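Local coordinates for HMG-CoA Lyase (Bacillus subtilis subsp. subtilis, PDB 1YDO), which belongs to the HMGL-like family and folds as a TIM barrel, eight parallel strands ringed by helices, at residues Asp254-Leu259 and Ile264-Lys269; Val220-Leu223 and Val229-Gly232; Ile9-Pro14 and Asn35-Thr40; Ile31-Gln36 and Gly232-Leu237. One frame throughout, in Å; residues are numbered along the deposited sequence.

In the fold
The four contacts illustrate how a TIM barrel is closed where its first and last strands, 8-11 and 229-232, lie side by side. Those strands are neighbours in the barrel: Phe230 O lies 2.7 Å from Lys10 N, which ties contact 2 to contact 3. Contacts 1 and 2, with centres about 11 Å apart, meet through Leu259 CD2 and Leu223 CD1 at 3.5 Å, joining helices 252-261 and 215-225. Contact 1 also reaches contact 3, where Val256 CG2 is 3.4 Å from Ile9 CD1. Contacts 3 and 4 share helix 27-38 and have centres only about 5 Å apart, while contacts 2 and 4 share Gly232, from which the last barrel strand runs into its following loop.

Contact 1 of 4, residues Asp254-Leu259 and Ile264-Lys269; sequences DIVYML and IKTNVK
Leu259 gives the loop 264-269 both a backbone acceptor and a forked side chain. Its carbonyl O receives the N-H of Ile264, five residues further on, at 3.0 Å between O and N; the donor is tilted 28° from the carbonyl plane and the N-H...O angle is 148°, a somewhat bent bond. Beyond it the two methyl branches of Leu259 divide the work. CD2 meets Ile264 CD1 at 3.9 Å, whereas CD1 lies against Thr266 CG2 at 3.8 Å. With CG1 anti to the carbonyl carbon (chi1 -58°) and the chain extended beyond it, Ile264 extends its terminal methyl to Leu259 CD2.

Val256, three residues earlier, makes the remaining contacts. Its CG1 touches the hydroxyl oxygen Thr266 OG1 at 3.6 Å and, on crossing Val268 at about a right angle, lies 4.0 Å from Val268 CB. Both Thr266 and Val268 point toward the helix. Lys265 leaves the backbone away from the helix, but its chain curls back to a salt bridge with Glu260.

Tyr257 points away from the loop; it and selenomethionine Met258 touch Ala182 and Thr214, respectively, of the second subunit. Lys269 takes the N-cap position of helix 270-284. The whole is a loop linking two successive outer helices of the TIM barrel, in which helix 252-261, resting on strand 8-11, passes the chain to helix 270-284.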
loop_
_atom_site.group_PDB
_atom_site.type_symbol
_atom_site.label_atom_id
_atom_site.label_comp_id
_atom_site.label_asym_id
_atom_site.label_seq_id
_atom_site.Cartn_x
_atom_site.Cartn_y
_atom_site.Cartn_z
ATOM N N ASP A 254 1.704 -4.476 8.595
ATOM C CA ASP A 254 1.266 -4.636 7.210
ATOM C C ASP A 254 2.288 -5.469 6.451
ATOM O O ASP A 254 1.944 -6.272 5.589
ATOM C CB ASP A 254 1.128 -3.267 6.546
ATOM C CG ASP A 254 -0.014 -2.463 7.112
ATOM O OD1 ASP A 254 -0.023 -1.224 6.930
ATOM O OD2 ASP A 254 -0.912 -3.074 7.736
ATOM N N ILE A 255 3.550 -5.251 6.783
ATOM C CA ILE A 255 4.628 -5.969 6.149
ATOM C C ILE A 255 4.595 -7.417 6.588
ATOM O O ILE A 255 4.710 -8.318 5.767
ATOM C CB ILE A 255 5.978 -5.372 6.521
ATOM C CG1 ILE A 255 6.058 -3.956 5.983
ATOM C CG2 ILE A 255 7.087 -6.234 5.985
ATOM C CD1 ILE A 255 7.351 -3.297 6.270
ATOM N N VAL A 256 4.437 -7.635 7.884
ATOM C CA VAL A 256 4.401 -8.981 8.432
ATOM C C VAL A 256 3.200 -9.729 7.889
ATOM O O VAL A 256 3.299 -10.907 7.556
ATOM C CB VAL A 256 4.303 -8.968 9.968
ATOM C CG1 VAL A 256 4.131 -10.372 10.484
ATOM C CG2 VAL A 256 5.551 -8.341 10.558
ATOM N N TYR A 257 2.064 -9.052 7.789
ATOM C CA TYR A 257 0.870 -9.708 7.300
ATOM C C TYR A 257 1.020 -10.197 5.877
ATOM O O TYR A 257 0.900 -11.388 5.599
ATOM C CB TYR A 257 -0.335 -8.773 7.380
ATOM C CG TYR A 257 -1.563 -9.285 6.638
ATOM C CD1 TYR A 257 -1.776 -8.977 5.293
ATOM C CD2 TYR A 257 -2.489 -10.101 7.275
ATOM C CE1 TYR A 257 -2.887 -9.480 4.596
ATOM C CE2 TYR A 257 -3.604 -10.606 6.595
ATOM C CZ TYR A 257 -3.796 -10.295 5.255
ATOM O OH TYR A 257 -4.885 -10.796 4.577
HETATM N N MSE A 258 1.278 -9.272 4.971
HETATM C CA MSE A 258 1.402 -9.652 3.588
HETATM C C MSE A 258 2.392 -10.783 3.377
HETATM O O MSE A 258 2.151 -11.696 2.585
HETATM C CB MSE A 258 1.807 -8.463 2.744
HETATM C CG MSE A 258 1.864 -8.815 1.289
HETATM SE SE MSE A 258 2.689 -7.413 0.321
HETATM C CE MSE A 258 4.456 -7.519 1.101
ATOM N N LEU A 259 3.509 -10.721 4.083
ATOM C CA LEU A 259 4.518 -11.752 3.952
ATOM C C LEU A 259 3.962 -13.092 4.393
ATOM O O LEU A 259 4.249 -14.111 3.782
ATOM C CB LEU A 259 5.755 -11.391 4.774
ATOM C CG LEU A 259 6.601 -10.247 4.205
ATOM C CD1 LEU A 259 7.605 -9.785 5.246
ATOM C CD2 LEU A 259 7.297 -10.714 2.939
ATOM N N ILE A 264 5.646 -16.795 3.676
ATOM C CA ILE A 264 7.024 -16.437 3.949
ATOM C C ILE A 264 7.137 -16.223 5.451
ATOM O O ILE A 264 6.418 -15.394 6.005
ATOM C CB ILE A 264 7.398 -15.138 3.228
ATOM C CG1 ILE A 264 7.172 -15.295 1.732
ATOM C CG2 ILE A 264 8.840 -14.782 3.504
ATOM C CD1 ILE A 264 7.388 -14.027 0.954
ATOM N N LYS A 265 8.039 -16.955 6.106
ATOM C CA LYS A 265 8.190 -16.842 7.549
ATOM C C LYS A 265 8.916 -15.610 8.020
ATOM O O LYS A 265 9.956 -15.251 7.479
ATOM C CB LYS A 265 8.882 -18.082 8.126
ATOM C CG LYS A 265 8.013 -19.334 8.117
ATOM C CD LYS A 265 6.593 -19.090 8.697
ATOM C CE LYS A 265 6.597 -18.544 10.146
ATOM N NZ LYS A 265 6.721 -17.051 10.288
ATOM N N THR A 266 8.351 -14.972 9.042
ATOM C CA THR A 266 8.931 -13.775 9.639
ATOM C C THR A 266 9.112 -14.030 11.132
ATOM O O THR A 266 9.688 -13.220 11.853
ATOM C CB THR A 266 8.014 -12.543 9.464
ATOM O OG1 THR A 266 6.879 -12.667 10.325
ATOM C CG2 THR A 266 7.543 -12.429 8.022
ATOM N N ASN A 267 8.608 -15.163 11.589
ATOM C CA ASN A 267 8.712 -15.509 12.994
ATOM C C ASN A 267 8.130 -14.440 13.895
ATOM O O ASN A 267 8.446 -14.383 15.085
ATOM C CB ASN A 267 10.168 -15.763 13.396
ATOM C CG ASN A 267 10.744 -17.012 12.750
ATOM O OD1 ASN A 267 10.101 -18.072 12.708
ATOM N ND2 ASN A 267 11.972 -16.904 12.263
ATOM N N VAL A 268 7.283 -13.592 13.328
ATOM C CA VAL A 268 6.647 -12.549 14.111
ATOM C C VAL A 268 5.184 -12.892 14.354
ATOM O O VAL A 268 4.435 -13.139 13.414
ATOM C CB VAL A 268 6.728 -11.201 13.403
ATOM C CG1 VAL A 268 6.080 -10.127 14.252
ATOM C CG2 VAL A 268 8.178 -10.863 13.151
ATOM N N LYS A 269 4.778 -12.922 15.616
ATOM C CA LYS A 269 3.396 -13.216 15.940
ATOM C C LYS A 269 2.569 -11.943 15.762
ATOM O O LYS A 269 2.383 -11.160 16.698
ATOM C CB LYS A 269 3.312 -13.725 17.368
ATOM C CG LYS A 269 4.220 -14.928 17.605
ATOM C CD LYS A 269 4.776 -14.957 19.027
ATOM C CE LYS A 269 5.885 -16.001 19.166
ATOM N NZ LYS A 269 6.608 -15.930 20.477
#

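Contact 2 of 4, residues Val220-Leu223 and Val229-Gly232; sequences VTAL and VFDG
Phe230 points from its strand toward the helix, and Ala222 and Leu223 receive the far end of its ring. The ring is placed by two torsions: CG lies anti to the carbonyl carbon (chi1 -67°), and chi2 of -84° turns the ring plane roughly perpendicular to the plane of CA, CB and CG. Ala222 CB comes in at the ring edge, close to the ring plane, 3.6 Å from Phe230 CZ and 3.7 Å from Phe230 CE1. Having no more than a methyl, Ala222 lets the aromatic tip come near the helix backbone; Phe230 CZ is 4.1 Å from Leu223 N.

Leu223 starts off to one side, yet its CD2 branch reaches the neighbouring ring corner. Leu223 CD2 is 3.9 Å from Phe230 CE2, an oblique approach, with Leu223 CG just behind. Leu206, on the adjacent strand, touches both Phe230 and Ala222 and extends the apolar layer.

Asp231, the next residue, turns to the barrel interior, where it makes a salt bridge with Arg139 and a hydrogen bond with Ser175. Phe230 thus faces the helix layer and Asp231, next to it, the barrel interior, and helix 215-225 lies over strand 229-232 in a beta-alpha-beta crossover of the TIM barrel.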
loop_
_atom_site.group_PDB
_atom_site.type_symbol
_atom_site.label_atom_id
_atom_site.label_comp_id
_atom_site.label_asym_id
_atom_site.label_seq_id
_atom_site.Cartn_x
_atom_site.Cartn_y
_atom_site.Cartn_z
ATOM N N VAL A 220 7.606 -6.106 -2.815
ATOM C CA VAL A 220 7.416 -7.294 -3.614
ATOM C C VAL A 220 8.521 -7.391 -4.649
ATOM O O VAL A 220 9.139 -8.442 -4.805
ATOM C CB VAL A 220 6.054 -7.286 -4.318
ATOM C CG1 VAL A 220 5.991 -8.419 -5.335
ATOM C CG2 VAL A 220 4.945 -7.444 -3.290
ATOM N N THR A 221 8.772 -6.292 -5.352
ATOM C CA THR A 221 9.831 -6.265 -6.360
ATOM C C THR A 221 11.157 -6.682 -5.717
ATOM O O THR A 221 11.898 -7.483 -6.275
ATOM C CB THR A 221 9.980 -4.861 -6.958
ATOM O OG1 THR A 221 8.745 -4.477 -7.563
ATOM C CG2 THR A 221 11.076 -4.840 -8.011
ATOM N N ALA A 222 11.447 -6.128 -4.544
ATOM C CA ALA A 222 12.661 -6.471 -3.835
ATOM C C ALA A 222 12.653 -7.960 -3.466
ATOM O O ALA A 222 13.640 -8.665 -3.672
ATOM C CB ALA A 222 12.805 -5.617 -2.588
ATOM N N LEU A 223 11.547 -8.449 -2.921
ATOM C CA LEU A 223 11.474 -9.854 -2.562
ATOM C C LEU A 223 11.828 -10.722 -3.755
ATOM O O LEU A 223 12.385 -11.811 -3.603
ATOM C CB LEU A 223 10.076 -10.216 -2.077
ATOM C CG LEU A 223 9.824 -9.976 -0.601
ATOM C CD1 LEU A 223 8.349 -10.114 -0.347
ATOM C CD2 LEU A 223 10.619 -10.952 0.242
ATOM N N VAL A 229 15.771 -8.663 3.895
ATOM C CA VAL A 229 15.798 -7.843 5.089
ATOM C C VAL A 229 15.000 -6.568 4.865
ATOM O O VAL A 229 15.292 -5.778 3.964
ATOM C CB VAL A 229 17.246 -7.463 5.452
ATOM C CG1 VAL A 229 17.289 -6.745 6.787
ATOM C CG2 VAL A 229 18.101 -8.702 5.478
ATOM N N PHE A 230 13.988 -6.354 5.688
ATOM C CA PHE A 230 13.187 -5.158 5.524
ATOM C C PHE A 230 12.929 -4.460 6.831
ATOM O O PHE A 230 12.635 -5.089 7.842
ATOM C CB PHE A 230 11.881 -5.520 4.844
ATOM C CG PHE A 230 12.062 -5.979 3.427
ATOM C CD1 PHE A 230 12.164 -5.057 2.389
ATOM C CD2 PHE A 230 12.151 -7.333 3.134
ATOM C CE1 PHE A 230 12.349 -5.478 1.064
ATOM C CE2 PHE A 230 12.336 -7.769 1.821
ATOM C CZ PHE A 230 12.433 -6.836 0.781
ATOM N N ASP A 231 13.057 -3.142 6.806
ATOM C CA ASP A 231 12.844 -2.328 7.989
ATOM C C ASP A 231 11.404 -1.897 8.043
ATOM O O ASP A 231 10.804 -1.610 7.009
ATOM C CB ASP A 231 13.738 -1.100 7.933
ATOM C CG ASP A 231 15.194 -1.440 8.153
ATOM O OD1 ASP A 231 16.041 -0.541 7.976
ATOM O OD2 ASP A 231 15.480 -2.601 8.514
ATOM N N GLY A 232 10.858 -1.840 9.251
ATOM C CA GLY A 232 9.475 -1.433 9.419
ATOM C C GLY A 232 9.238 -0.644 10.693
ATOM O O GLY A 232 10.094 -0.599 11.566
#

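Contact 3 of 4, residues Ile9-Pro14 and Asn35-Thr40; sequences IKEVGP and NQLSRT
The first strand of the TIM barrel and the helix that covers it outside meet here, where Leu37 of helix 27-38 reaches toward Glu11 and Pro14 of segment 9-14. The backbones stay well apart, 8.6 Å between the CA atoms of Glu11 and Leu37, and the gap is bridged mainly by one methyl. Leu37 CD2 lies 4.1 Å from Glu11 CG, the two side chains crossing at about a right angle, and 4.3 Å from Pro14 CD. It is therefore the aliphatic stem of the glutamate, together with Pro14 CD, that the leucine touches. Ile45 of the adjacent strand and Ala276 of helix 270-284 also pack on Leu37, making the site a junction between sheet and outer helices.

Glu11 presents its aliphatic part to Leu37 and its carboxylate to polar partners. CG stands anti to the backbone N (chi1 176°), which brings it to Leu37, and the chain then bends at chi2 so that the carboxylate folds back from the leucine. Its polar end has several partners: OE2 bonds to Thr252 OG1, while OE1 accepts from Ala234 N as well as from its own segment. Val12 at the N-cap starts the short helix 13-17 directly after the strand. Within that turn, Gly13 N donates to Glu11 OE1 at 2.8 Å in a bent bond (N-H...O 130°), approaching from 39° out of the carboxylate plane.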
loop_
_atom_site.group_PDB
_atom_site.type_symbol
_atom_site.label_atom_id
_atom_site.label_comp_id
_atom_site.label_asym_id
_atom_site.label_seq_id
_atom_site.Cartn_x
_atom_site.Cartn_y
_atom_site.Cartn_z
ATOM N N ILE A 9 12.619 -9.086 9.240
ATOM C CA ILE A 9 12.160 -7.708 9.286
ATOM C C ILE A 9 12.670 -7.029 10.553
ATOM O O ILE A 9 12.590 -7.590 11.645
ATOM C CB ILE A 9 10.628 -7.600 9.302
ATOM C CG1 ILE A 9 10.103 -8.070 10.631
ATOM C CG2 ILE A 9 10.006 -8.424 8.186
ATOM C CD1 ILE A 9 8.778 -7.489 10.937
ATOM N N LYS A 10 13.167 -5.803 10.408
ATOM C CA LYS A 10 13.696 -5.049 11.539
ATOM C C LYS A 10 12.798 -3.885 11.968
ATOM O O LYS A 10 12.427 -3.047 11.158
ATOM C CB LYS A 10 15.097 -4.551 11.181
ATOM C CG LYS A 10 16.014 -5.692 10.754
ATOM C CD LYS A 10 17.479 -5.296 10.767
ATOM C CE LYS A 10 18.366 -6.507 10.541
ATOM N NZ LYS A 10 19.801 -6.123 10.567
ATOM N N GLU A 11 12.455 -3.850 13.248
ATOM C CA GLU A 11 11.614 -2.794 13.794
ATOM C C GLU A 11 12.436 -1.546 14.107
ATOM O O GLU A 11 13.469 -1.641 14.765
ATOM C CB GLU A 11 10.943 -3.277 15.080
ATOM C CG GLU A 11 10.120 -2.209 15.766
ATOM C CD GLU A 11 8.940 -1.750 14.921
ATOM O OE1 GLU A 11 8.588 -0.553 14.999
ATOM O OE2 GLU A 11 8.356 -2.581 14.189
ATOM N N VAL A 12 11.990 -0.382 13.634
ATOM C CA VAL A 12 12.698 0.875 13.914
ATOM C C VAL A 12 11.729 1.930 14.434
ATOM O O VAL A 12 12.036 3.123 14.426
ATOM C CB VAL A 12 13.416 1.459 12.665
ATOM C CG1 VAL A 12 14.506 0.522 12.213
ATOM C CG2 VAL A 12 12.420 1.711 11.542
ATOM N N GLY A 13 10.567 1.476 14.894
ATOM C CA GLY A 13 9.561 2.389 15.395
ATOM C C GLY A 13 9.979 3.211 16.597
ATOM O O GLY A 13 9.854 4.450 16.605
ATOM N N PRO A 14 10.485 2.548 17.645
ATOM C CA PRO A 14 10.905 3.287 18.837
ATOM C C PRO A 14 11.956 4.342 18.534
ATOM O O PRO A 14 12.235 5.203 19.357
ATOM C CB PRO A 14 11.415 2.191 19.762
ATOM C CG PRO A 14 11.873 1.137 18.832
ATOM C CD PRO A 14 10.801 1.118 17.772
ATOM N N ASN A 35 8.973 -3.161 25.501
ATOM C CA ASN A 35 8.911 -4.451 26.165
ATOM C C ASN A 35 7.972 -5.348 25.387
ATOM O O ASN A 35 8.300 -6.490 25.080
ATOM C CB ASN A 35 8.429 -4.283 27.600
ATOM C CG ASN A 35 9.527 -3.800 28.518
ATOM O OD1 ASN A 35 9.263 -3.432 29.662
ATOM N ND2 ASN A 35 10.774 -3.809 28.029
ATOM N N GLN A 36 6.805 -4.813 25.061
ATOM C CA GLN A 36 5.832 -5.558 24.286
ATOM C C GLN A 36 6.527 -6.038 23.010
ATOM O O GLN A 36 6.541 -7.227 22.686
ATOM C CB GLN A 36 4.658 -4.652 23.929
ATOM C CG GLN A 36 4.032 -3.967 25.130
ATOM C CD GLN A 36 2.889 -3.044 24.741
ATOM O OE1 GLN A 36 2.094 -3.361 23.850
ATOM N NE2 GLN A 36 2.786 -1.907 25.422
ATOM N N LEU A 37 7.122 -5.098 22.291
ATOM C CA LEU A 37 7.816 -5.427 21.065
ATOM C C LEU A 37 8.806 -6.574 21.240
ATOM O O LEU A 37 8.773 -7.533 20.478
ATOM C CB LEU A 37 8.525 -4.190 20.537
ATOM C CG LEU A 37 7.775 -3.358 19.504
ATOM C CD1 LEU A 37 6.284 -3.315 19.774
ATOM C CD2 LEU A 37 8.371 -1.984 19.520
ATOM N N SER A 38 9.678 -6.476 22.246
ATOM C CA SER A 38 10.678 -7.513 22.524
ATOM C C SER A 38 10.063 -8.902 22.517
ATOM O O SER A 38 10.620 -9.830 21.940
ATOM C CB SER A 38 11.333 -7.280 23.884
ATOM O OG SER A 38 11.998 -6.029 23.939
ATOM N N ARG A 39 8.920 -9.059 23.169
ATOM C CA ARG A 39 8.287 -10.365 23.192
ATOM C C ARG A 39 7.159 -10.431 22.179
ATOM O O ARG A 39 6.041 -10.838 22.485
ATOM C CB ARG A 39 7.775 -10.692 24.602
ATOM C CG ARG A 39 6.738 -9.749 25.167
ATOM C CD ARG A 39 6.406 -10.153 26.608
ATOM N NE ARG A 39 7.532 -9.928 27.522
ATOM C CZ ARG A 39 7.825 -8.761 28.096
ATOM N NH1 ARG A 39 8.874 -8.669 28.902
ATOM N NH2 ARG A 39 7.059 -7.692 27.885
ATOM N N THR A 40 7.472 -10.033 20.956
ATOM C CA THR A 40 6.496 -10.036 19.890
ATOM C C THR A 40 6.897 -11.063 18.829
ATOM O O THR A 40 6.063 -11.601 18.095
ATOM C CB THR A 40 6.408 -8.641 19.268
ATOM O OG1 THR A 40 5.122 -8.472 18.670
ATOM C CG2 THR A 40 7.482 -8.456 18.212
#

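Contact 4 of 4, residues Ile31-Gln36 and Gly232-Leu237; sequences ITWINQ and GSAGGL
Trp33 and Ala234 are the residues whose backbones come nearest, at 10.4 Å between CA atoms, where helix 27-38 of the TIM barrel's outer layer faces the loop that leaves the last barrel strand. In the helix Asn35 N bonds to Ile31 O at 2.8 Å. The loop makes a type II beta turn over Ser233-Gly236, closed by Gly236 N to Ser233 O at 2.8 Å; Ala234 and Gly235 occupy its corners, and the positive phi of Gly235 suits a glycine there.

Across the intervening distance reaches the indole of Trp33. A chi1 of -177° swings it away from the backbone N and chi2 of 53° sets its turn, with the six-membered ring out at the loop. Its CZ2 meets Ala234 CB at 3.7 Å, and its CH2 meets Leu237 CD1 at 3.5 Å; both methyls approach obliquely, and Leu237 comes from the direction opposite to Trp33. The indole's rotation is also restrained by NE1, which bonds to Ala276 O of helix 270-284, and Ile280 of that helix touches both Trp33 and Leu237.

Within the loop, Ser233 OG donates to Leu237 O at 3.2 Å, meeting that oxygen from 37° above the carbonyl plane.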
loop_
_atom_site.group_PDB
_atom_site.type_symbol
_atom_site.label_atom_id
_atom_site.label_comp_id
_atom_site.label_asym_id
_atom_site.label_seq_id
_atom_site.Cartn_x
_atom_site.Cartn_y
_atom_site.Cartn_z
ATOM N N ILE A 31 9.596 2.450 27.354
ATOM C CA ILE A 31 10.039 1.160 27.857
ATOM C C ILE A 31 8.904 0.149 27.815
ATOM O O ILE A 31 9.052 -0.947 27.272
ATOM C CB ILE A 31 10.529 1.281 29.298
ATOM C CG1 ILE A 31 11.660 2.303 29.354
ATOM C CG2 ILE A 31 11.009 -0.079 29.806
ATOM C CD1 ILE A 31 12.102 2.631 30.745
ATOM N N THR A 32 7.767 0.523 28.382
ATOM C CA THR A 32 6.628 -0.373 28.408
ATOM C C THR A 32 6.264 -0.875 27.011
ATOM O O THR A 32 5.890 -2.040 26.845
ATOM C CB THR A 32 5.414 0.319 28.991
ATOM O OG1 THR A 32 5.785 1.034 30.178
ATOM C CG2 THR A 32 4.369 -0.708 29.323
ATOM N N TRP A 33 6.377 0.003 26.012
ATOM C CA TRP A 33 6.044 -0.348 24.626
ATOM C C TRP A 33 7.098 -1.210 23.959
ATOM O O TRP A 33 6.771 -2.117 23.186
ATOM C CB TRP A 33 5.842 0.909 23.786
ATOM C CG TRP A 33 5.437 0.631 22.390
ATOM C CD1 TRP A 33 4.396 -0.136 21.978
ATOM C CD2 TRP A 33 6.027 1.178 21.212
ATOM N NE1 TRP A 33 4.295 -0.099 20.606
ATOM C CE2 TRP A 33 5.289 0.696 20.115
ATOM C CE3 TRP A 33 7.112 2.027 20.978
ATOM C CZ2 TRP A 33 5.597 1.044 18.803
ATOM C CZ3 TRP A 33 7.417 2.377 19.666
ATOM C CH2 TRP A 33 6.665 1.881 18.599
ATOM N N ILE A 34 8.361 -0.903 24.245
ATOM C CA ILE A 34 9.480 -1.646 23.683
ATOM C C ILE A 34 9.504 -3.040 24.286
ATOM O O ILE A 34 9.984 -3.986 23.660
ATOM C CB ILE A 34 10.818 -0.933 23.966
ATOM C CG1 ILE A 34 10.828 0.436 23.271
ATOM C CG2 ILE A 34 11.987 -1.774 23.463
ATOM C CD1 ILE A 34 12.135 1.199 23.400
ATOM N N ASN A 35 8.973 -3.161 25.501
ATOM C CA ASN A 35 8.911 -4.451 26.165
ATOM C C ASN A 35 7.972 -5.348 25.387
ATOM O O ASN A 35 8.300 -6.490 25.080
ATOM C CB ASN A 35 8.429 -4.283 27.600
ATOM C CG ASN A 35 9.527 -3.800 28.518
ATOM O OD1 ASN A 35 9.263 -3.432 29.662
ATOM N ND2 ASN A 35 10.774 -3.809 28.029
ATOM N N GLN A 36 6.805 -4.813 25.061
ATOM C CA GLN A 36 5.832 -5.558 24.286
ATOM C C GLN A 36 6.527 -6.038 23.010
ATOM O O GLN A 36 6.541 -7.227 22.686
ATOM C CB GLN A 36 4.658 -4.652 23.929
ATOM C CG GLN A 36 4.032 -3.967 25.130
ATOM C CD GLN A 36 2.889 -3.044 24.741
ATOM O OE1 GLN A 36 2.094 -3.361 23.850
ATOM N NE2 GLN A 36 2.786 -1.907 25.422
ATOM N N GLY A 232 10.858 -1.840 9.251
ATOM C CA GLY A 232 9.475 -1.433 9.419
ATOM C C GLY A 232 9.238 -0.644 10.693
ATOM O O GLY A 232 10.094 -0.599 11.566
ATOM N N SER A 233 8.075 -0.017 10.802
ATOM C CA SER A 233 7.738 0.757 11.985
ATOM C C SER A 233 6.364 0.332 12.510
ATOM O O SER A 233 5.367 0.452 11.809
ATOM C CB SER A 233 7.733 2.240 11.643
ATOM O OG SER A 233 7.318 2.988 12.769
ATOM N N ALA A 234 6.302 -0.173 13.735
ATOM C CA ALA A 234 5.023 -0.609 14.275
ATOM C C ALA A 234 3.954 0.485 14.134
ATOM O O ALA A 234 4.164 1.629 14.540
ATOM C CB ALA A 234 5.181 -1.016 15.741
ATOM N N GLY A 235 2.812 0.136 13.547
ATOM C CA GLY A 235 1.737 1.105 13.378
ATOM C C GLY A 235 1.941 2.133 12.270
ATOM O O GLY A 235 1.002 2.820 11.853
ATOM N N GLY A 236 3.166 2.234 11.775
ATOM C CA GLY A 236 3.442 3.202 10.738
ATOM C C GLY A 236 3.887 4.514 11.362
ATOM O O GLY A 236 3.882 5.564 10.715
ATOM N N LEU A 237 4.273 4.453 12.631
ATOM C CA LEU A 237 4.735 5.631 13.325
ATOM C C LEU A 237 5.716 6.414 12.488
ATOM O O LEU A 237 6.390 5.859 11.620
ATOM C CB LEU A 237 5.411 5.257 14.639
ATOM C CG LEU A 237 4.506 5.287 15.861
ATOM C CD1 LEU A 237 5.238 4.658 17.041
ATOM C CD2 LEU A 237 4.105 6.721 16.167
#